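Local atomic coordinates of dTor_3x33L (Synthetic construct, PDB entry 4YY2), a protein that has no known natural function, having been computationally designed to close three alpha-helical repeats into a left-handed alpha/alpha toroid. Residues T42-E47 and V60-F64; K6-L12 and F97-L103. The contacts are given in a common frame with arbitrary orientation. Residue numbers count along the deposited sequence, not the author numbering.

Interaction 1: T42-E47 and V60-F64; sequences TEVLLE and VKEKF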
loop_
_atom_site.group_PDB
_atom_site.type_symbol
_atom_site.label_atom_id
_atom_site.label_comp_id
_atom_site.label_asym_id
_atom_site.label_seq_id
_atom_site.Cartn_x
_atom_site.Cartn_y
_atom_site.Cartn_z
ATOM N N THR A 42 -2.028 3.479 -8.278
ATOM C CA THR A 42 -2.952 3.242 -7.147
ATOM C C THR A 42 -3.603 1.864 -7.209
ATOM O O THR A 42 -3.673 1.097 -6.170
ATOM C CB THR A 42 -4.073 4.311 -7.063
ATOM O OG1 THR A 42 -3.476 5.606 -6.902
ATOM C CG2 THR A 42 -4.972 4.027 -5.852
ATOM N N GLU A 43 -4.105 1.512 -8.372
ATOM C CA GLU A 43 -4.716 0.194 -8.540
ATOM C C GLU A 43 -3.769 -0.954 -8.167
ATOM O O GLU A 43 -4.164 -1.915 -7.484
ATOM C CB GLU A 43 -5.095 0.020 -10.010
ATOM C CG GLU A 43 -5.948 -1.143 -10.341
ATOM C CD GLU A 43 -6.197 -1.238 -11.844
ATOM O OE1 GLU A 43 -5.612 -0.473 -12.659
ATOM O OE2 GLU A 43 -6.975 -2.089 -12.183
ATOM N N VAL A 44 -2.510 -0.883 -8.654
ATOM C CA VAL A 44 -1.522 -1.872 -8.305
ATOM C C VAL A 44 -1.185 -1.938 -6.817
ATOM O O VAL A 44 -1.095 -3.023 -6.229
ATOM C CB VAL A 44 -0.212 -1.669 -9.074
ATOM C CG1 VAL A 44 0.791 -2.740 -8.751
ATOM C CG2 VAL A 44 -0.486 -1.690 -10.574
ATOM N N LEU A 45 -1.055 -0.759 -6.190
ATOM C CA LEU A 45 -0.810 -0.744 -4.754
ATOM C C LEU A 45 -1.915 -1.475 -4.024
ATOM O O LEU A 45 -1.685 -2.249 -3.100
ATOM C CB LEU A 45 -0.679 0.679 -4.223
ATOM C CG LEU A 45 0.635 1.405 -4.662
ATOM C CD1 LEU A 45 0.567 2.884 -4.318
ATOM C CD2 LEU A 45 1.862 0.775 -4.050
ATOM N N LEU A 46 -3.161 -1.230 -4.459
ATOM C CA LEU A 46 -4.329 -1.890 -3.804
ATOM C C LEU A 46 -4.277 -3.394 -4.005
ATOM O O LEU A 46 -4.557 -4.171 -3.043
ATOM C CB LEU A 46 -5.645 -1.271 -4.350
ATOM C CG LEU A 46 -5.842 0.178 -3.873
ATOM C CD1 LEU A 46 -6.927 0.835 -4.693
ATOM C CD2 LEU A 46 -6.126 0.308 -2.384
ATOM N N GLU A 47 -3.902 -3.847 -5.205
ATOM C CA GLU A 47 -3.761 -5.290 -5.390
ATOM C C GLU A 47 -2.681 -5.891 -4.473
ATOM O O GLU A 47 -2.813 -7.044 -3.990
ATOM C CB GLU A 47 -3.491 -5.581 -6.845
ATOM C CG GLU A 47 -4.711 -5.254 -7.703
ATOM C CD GLU A 47 -4.540 -5.566 -9.180
ATOM O OE1 GLU A 47 -3.494 -6.032 -9.608
ATOM O OE2 GLU A 47 -5.461 -5.284 -9.959
ATOM N N VAL A 60 -10.580 -4.916 -1.262
ATOM C CA VAL A 60 -9.650 -3.830 -0.897
ATOM C C VAL A 60 -9.918 -2.562 -1.762
ATOM O O VAL A 60 -9.946 -1.437 -1.229
ATOM C CB VAL A 60 -8.214 -4.304 -1.015
ATOM C CG1 VAL A 60 -7.260 -3.152 -0.806
ATOM C CG2 VAL A 60 -7.973 -5.383 0.036
ATOM N N LYS A 61 -10.135 -2.779 -3.058
ATOM C CA LYS A 61 -10.431 -1.650 -3.964
ATOM C C LYS A 61 -11.730 -0.925 -3.570
ATOM O O LYS A 61 -11.777 0.311 -3.551
ATOM C CB LYS A 61 -10.466 -2.063 -5.425
ATOM C CG LYS A 61 -9.108 -2.468 -5.940
ATOM C CD LYS A 61 -9.184 -3.094 -7.316
ATOM C CE LYS A 61 -7.823 -3.593 -7.772
ATOM N NZ LYS A 61 -7.917 -4.222 -9.124
ATOM N N GLU A 62 -12.771 -1.680 -3.214
ATOM C CA GLU A 62 -14.046 -1.045 -2.834
ATOM C C GLU A 62 -13.932 -0.281 -1.549
ATOM O O GLU A 62 -14.488 0.809 -1.433
ATOM C CB GLU A 62 -15.254 -1.990 -2.777
ATOM C CG GLU A 62 -15.774 -2.412 -4.115
ATOM C CD GLU A 62 -16.396 -1.319 -5.018
ATOM O OE1 GLU A 62 -16.893 -0.295 -4.636
ATOM O OE2 GLU A 62 -16.447 -1.585 -6.186
ATOM N N LYS A 63 -13.163 -0.807 -0.598
ATOM C CA LYS A 63 -12.963 -0.103 0.660
ATOM C C LYS A 63 -12.257 1.214 0.427
ATOM O O LYS A 63 -12.633 2.207 0.994
ATOM C CB LYS A 63 -12.126 -0.909 1.645
ATOM C CG LYS A 63 -11.995 -0.265 2.998
ATOM C CD LYS A 63 -13.297 0.309 3.566
ATOM C CE LYS A 63 -13.267 0.453 5.086
ATOM N NZ LYS A 63 -11.930 0.813 5.620
ATOM N N PHE A 64 -11.205 1.180 -0.371
ATOM C CA PHE A 64 -10.480 2.380 -0.788
ATOM C C PHE A 64 -11.431 3.418 -1.364
ATOM O O PHE A 64 -11.447 4.581 -0.951
ATOM C CB PHE A 64 -9.371 2.041 -1.787
ATOM C CG PHE A 64 -8.608 3.240 -2.273
ATOM C CD1 PHE A 64 -7.573 3.773 -1.537
ATOM C CD2 PHE A 64 -8.907 3.796 -3.515
ATOM C CE1 PHE A 64 -6.868 4.890 -2.012
ATOM C CE2 PHE A 64 -8.152 4.876 -4.017
ATOM C CZ PHE A 64 -7.126 5.402 -3.282
#
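Leu-46 is the residue most covered by this contact, and its CA-to-CB bond points toward helix 57-69. Its methyls fill the space between the two backbones: CD2 lies 3.7 Å from CB of Phe-64 and 4.0 Å from CG1 of Val-60, while CD1 sits over the face of the Phe-64 ring, 4.1 Å from the centroid, in a CH-pi contact. A branched aliphatic suits this place because it can reach both Val-60 and Phe-64, one helical turn apart. Phe-64 in turn offers a broad flat surface, and its CZ extends to CG2 of Thr-42, 3.6 Å away; the methyl of the threonine thus meets the ring one turn before Leu-46. The two helices are neighbours in sequence, joined by a short connection into an alpha/alpha hairpin, the repeating unit of the toroid. Over the segments 42-47 and 60-64 the axes approach to 9.9 Å, and their directions differ by 124°, so the two segments run in broadly opposite senses but cross steeply. The closest CA atoms are those of Leu-46 and Lys-61, 6.1 Å apart. Lys-61 covers the outer margin of the apolar patch: its CG is 4.0 Å from CB of Leu-46, and the extended chain then carries NZ to a salt bridge with OE2 of Glu-47 at 2.8 Å. A long salt bridge joins NZ of Lys-61 to OE2 of Glu-43 at 3.8 Å, so the three charges form a network. The two glutamates, four residues apart, lie on the same side of their helix, and Glu-47 also pairs through OE1 with Lys-39.

Interaction 2: K6-L12 and F97-L103; sequences KSPTEVL and FWKELSL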
loop_
_atom_site.group_PDB
_atom_site.type_symbol
_atom_site.label_atom_id
_atom_site.label_comp_id
_atom_site.label_asym_id
_atom_site.label_seq_id
_atom_site.Cartn_x
_atom_site.Cartn_y
_atom_site.Cartn_z
ATOM N N LYS A 6 13.199 7.271 -1.096
ATOM C CA LYS A 6 12.948 8.666 -1.244
ATOM C C LYS A 6 11.468 8.900 -1.435
ATOM O O LYS A 6 10.919 9.582 -0.627
ATOM C CB LYS A 6 13.755 9.349 -2.393
ATOM C CG LYS A 6 15.097 9.878 -1.987
ATOM C CD LYS A 6 14.917 11.040 -1.045
ATOM C CE LYS A 6 16.081 11.109 -0.099
ATOM N NZ LYS A 6 15.613 11.614 1.218
ATOM N N SER A 7 10.860 8.391 -2.488
ATOM C CA SER A 7 9.524 8.929 -2.902
ATOM C C SER A 7 8.393 8.329 -2.034
ATOM O O SER A 7 8.549 7.227 -1.464
ATOM C CB SER A 7 9.256 8.593 -4.352
ATOM O OG SER A 7 8.909 7.198 -4.479
ATOM N N PRO A 8 7.238 8.993 -1.984
ATOM C CA PRO A 8 6.120 8.408 -1.220
ATOM C C PRO A 8 5.752 6.971 -1.685
ATOM O O PRO A 8 5.495 6.085 -0.876
ATOM C CB PRO A 8 4.975 9.370 -1.522
ATOM C CG PRO A 8 5.680 10.698 -1.661
ATOM C CD PRO A 8 6.913 10.338 -2.460
ATOM N N THR A 9 5.758 6.770 -3.002
ATOM C CA THR A 9 5.522 5.428 -3.571
ATOM C C THR A 9 6.530 4.383 -3.105
ATOM O O THR A 9 6.127 3.267 -2.733
ATOM C CB THR A 9 5.357 5.494 -5.087
ATOM O OG1 THR A 9 4.231 6.323 -5.376
ATOM C CG2 THR A 9 5.045 4.092 -5.674
ATOM N N GLU A 10 7.804 4.718 -3.139
ATOM C CA GLU A 10 8.846 3.822 -2.646
ATOM C C GLU A 10 8.682 3.447 -1.207
ATOM O O GLU A 10 8.791 2.295 -0.840
ATOM C CB GLU A 10 10.138 4.546 -2.775
ATOM C CG GLU A 10 11.204 3.768 -3.427
ATOM C CD GLU A 10 12.482 4.583 -3.623
ATOM O OE1 GLU A 10 12.491 5.852 -3.463
ATOM O OE2 GLU A 10 13.485 3.910 -3.951
ATOM N N VAL A 11 8.308 4.413 -0.383
ATOM C CA VAL A 11 8.043 4.129 1.014
ATOM C C VAL A 11 6.806 3.204 1.169
ATOM O O VAL A 11 6.829 2.230 1.967
ATOM C CB VAL A 11 7.861 5.390 1.829
ATOM C CG1 VAL A 11 7.526 5.071 3.266
ATOM C CG2 VAL A 11 9.105 6.278 1.767
ATOM N N LEU A 12 5.736 3.475 0.408
ATOM C CA LEU A 12 4.560 2.585 0.449
ATOM C C LEU A 12 4.928 1.160 0.056
ATOM O O LEU A 12 4.495 0.157 0.719
ATOM C CB LEU A 12 3.399 3.074 -0.456
ATOM C CG LEU A 12 2.772 4.386 0.036
ATOM C CD1 LEU A 12 1.801 4.931 -0.995
ATOM C CD2 LEU A 12 2.121 4.254 1.401
ATOM N N PHE A 97 5.853 5.746 7.922
ATOM C CA PHE A 97 5.792 6.382 6.665
ATOM C C PHE A 97 6.566 7.732 6.696
ATOM O O PHE A 97 7.465 7.974 5.878
ATOM C CB PHE A 97 4.380 6.526 6.181
ATOM C CG PHE A 97 4.248 7.327 4.885
ATOM C CD1 PHE A 97 4.417 6.703 3.637
ATOM C CD2 PHE A 97 3.943 8.679 4.915
ATOM C CE1 PHE A 97 4.291 7.451 2.458
ATOM C CE2 PHE A 97 3.814 9.417 3.719
ATOM C CZ PHE A 97 3.989 8.770 2.506
ATOM N N TRP A 98 6.207 8.577 7.631
ATOM C CA TRP A 98 6.789 9.913 7.685
ATOM C C TRP A 98 8.260 9.836 8.066
ATOM O O TRP A 98 9.073 10.661 7.594
ATOM C CB TRP A 98 5.921 10.844 8.581
ATOM C CG TRP A 98 4.628 11.243 7.910
ATOM C CD1 TRP A 98 3.404 10.741 8.163
ATOM C CD2 TRP A 98 4.448 12.203 6.876
ATOM N NE1 TRP A 98 2.471 11.312 7.356
ATOM C CE2 TRP A 98 3.089 12.198 6.531
ATOM C CE3 TRP A 98 5.318 13.051 6.172
ATOM C CZ2 TRP A 98 2.531 13.072 5.558
ATOM C CZ3 TRP A 98 4.759 13.915 5.194
ATOM C CH2 TRP A 98 3.388 13.886 4.888
ATOM N N LYS A 99 8.611 8.840 8.893
ATOM C CA LYS A 99 10.013 8.651 9.302
ATOM C C LYS A 99 10.854 8.311 8.121
ATOM O O LYS A 99 11.943 8.871 7.943
ATOM C CB LYS A 99 10.222 7.532 10.337
ATOM C CG LYS A 99 10.490 8.030 11.730
ATOM C CD LYS A 99 10.476 6.883 12.736
ATOM C CE LYS A 99 9.889 7.310 14.056
ATOM N NZ LYS A 99 9.953 6.181 15.024
ATOM N N GLU A 100 10.353 7.385 7.316
ATOM C CA GLU A 100 11.133 6.818 6.213
ATOM C C GLU A 100 11.271 7.851 5.116
ATOM O O GLU A 100 12.250 7.928 4.414
ATOM C CB GLU A 100 10.480 5.562 5.669
ATOM C CG GLU A 100 10.622 4.320 6.552
ATOM C CD GLU A 100 12.081 3.979 6.838
ATOM O OE1 GLU A 100 12.874 3.878 5.879
ATOM O OE2 GLU A 100 12.442 3.901 8.028
ATOM N N LEU A 101 10.216 8.620 4.929
ATOM C CA LEU A 101 10.236 9.704 3.948
ATOM C C LEU A 101 11.351 10.693 4.325
ATOM O O LEU A 101 12.082 11.145 3.461
ATOM C CB LEU A 101 8.864 10.380 3.921
ATOM C CG LEU A 101 8.487 11.120 2.661
ATOM C CD1 LEU A 101 8.305 10.165 1.467
ATOM C CD2 LEU A 101 7.210 11.914 2.919
ATOM N N SER A 102 11.461 10.939 5.625
ATOM C CA SER A 102 12.384 11.908 6.295
ATOM C C SER A 102 13.856 11.635 6.074
ATOM O O SER A 102 14.673 12.511 6.351
ATOM C CB SER A 102 12.197 11.878 7.834
ATOM O OG SER A 102 11.031 12.544 8.282
ATOM N N LEU A 103 14.189 10.403 5.704
ATOM C CA LEU A 103 15.553 10.031 5.335
ATOM C C LEU A 103 15.540 9.485 3.908
ATOM O O LEU A 103 15.972 10.154 2.963
ATOM C CB LEU A 103 16.109 9.010 6.314
ATOM C CG LEU A 103 15.439 7.642 6.328
ATOM C CD1 LEU A 103 16.063 6.699 5.303
ATOM C CD2 LEU A 103 15.502 7.014 7.702
#
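Over residues 8-12 of helix 8-20 and 97-101 of helix 90-101, the axes approach to 9.7 Å and run at 124° to each other, broadly opposite in sense but well away from alignment. Two pairs of CA atoms mark the register: Val-11 and Phe-97 at 6.5 Å, and Lys-6 and Leu-101 at 5.9 Å, with Lys-6 lying just before the start of helix 8-20. That start is a capping box: Ser-7 OG accepts from Glu-10 N at 3.0 Å, and Glu-10 OE1 accepts from Ser-7 N at 3.2 Å. Serine is short enough to turn back on the helix end, and Pro-8, lacking an amide hydrogen, fits the first turn, where none is needed. Valine is compact enough for close approach: CG1 of Val-11 lies 3.5 Å from CD1 of Phe-97 and 3.8 Å from CB of Glu-100, and its CG2 lies 4.0 Å from CD1 of Leu-101. CD1 of Leu-101 also comes within 3.4 Å of O of Lys-6 and 4.1 Å of CG of Pro-8. Lys-6 NZ makes a very short 2.3 Å hydrogen bond to O of Leu-103, a poorly ordered residue. The contact joins the chain's first and last helices, closing the alpha/alpha toroid without a covalent connection. Leu-12 CD2, 4.0 Å from Phe-97 CE1, continues the apolar surface to Leu-78, Leu-79 and Ile-82, so that helix 74-86 packs against both helix 8-20 and, through Leu-79, Phe-97 of helix 90-101.

In the fold
Interaction 1 holds together the two helices of the middle repeat, whereas interaction 2 brings the first helix of the chain against the last and so closes the ring. Their centres are 19 Å apart, on opposite sides of the centre of the chain. They nevertheless meet at the inner side of the ring, where CD1 of Leu-45 and CD1 of Leu-12 are 4.1 Å apart; both contacts also reach Leu-78 of helix 74-86. The closing interface copies the one between successive repeats: Val-44 packs on Phe-31 and Leu-35 much as Val-11 packs on Phe-97 and Leu-101. A bound sodium ion lies about 5 Å from the side chain of Thr-42, and one lies about 5 Å from that of Leu-12.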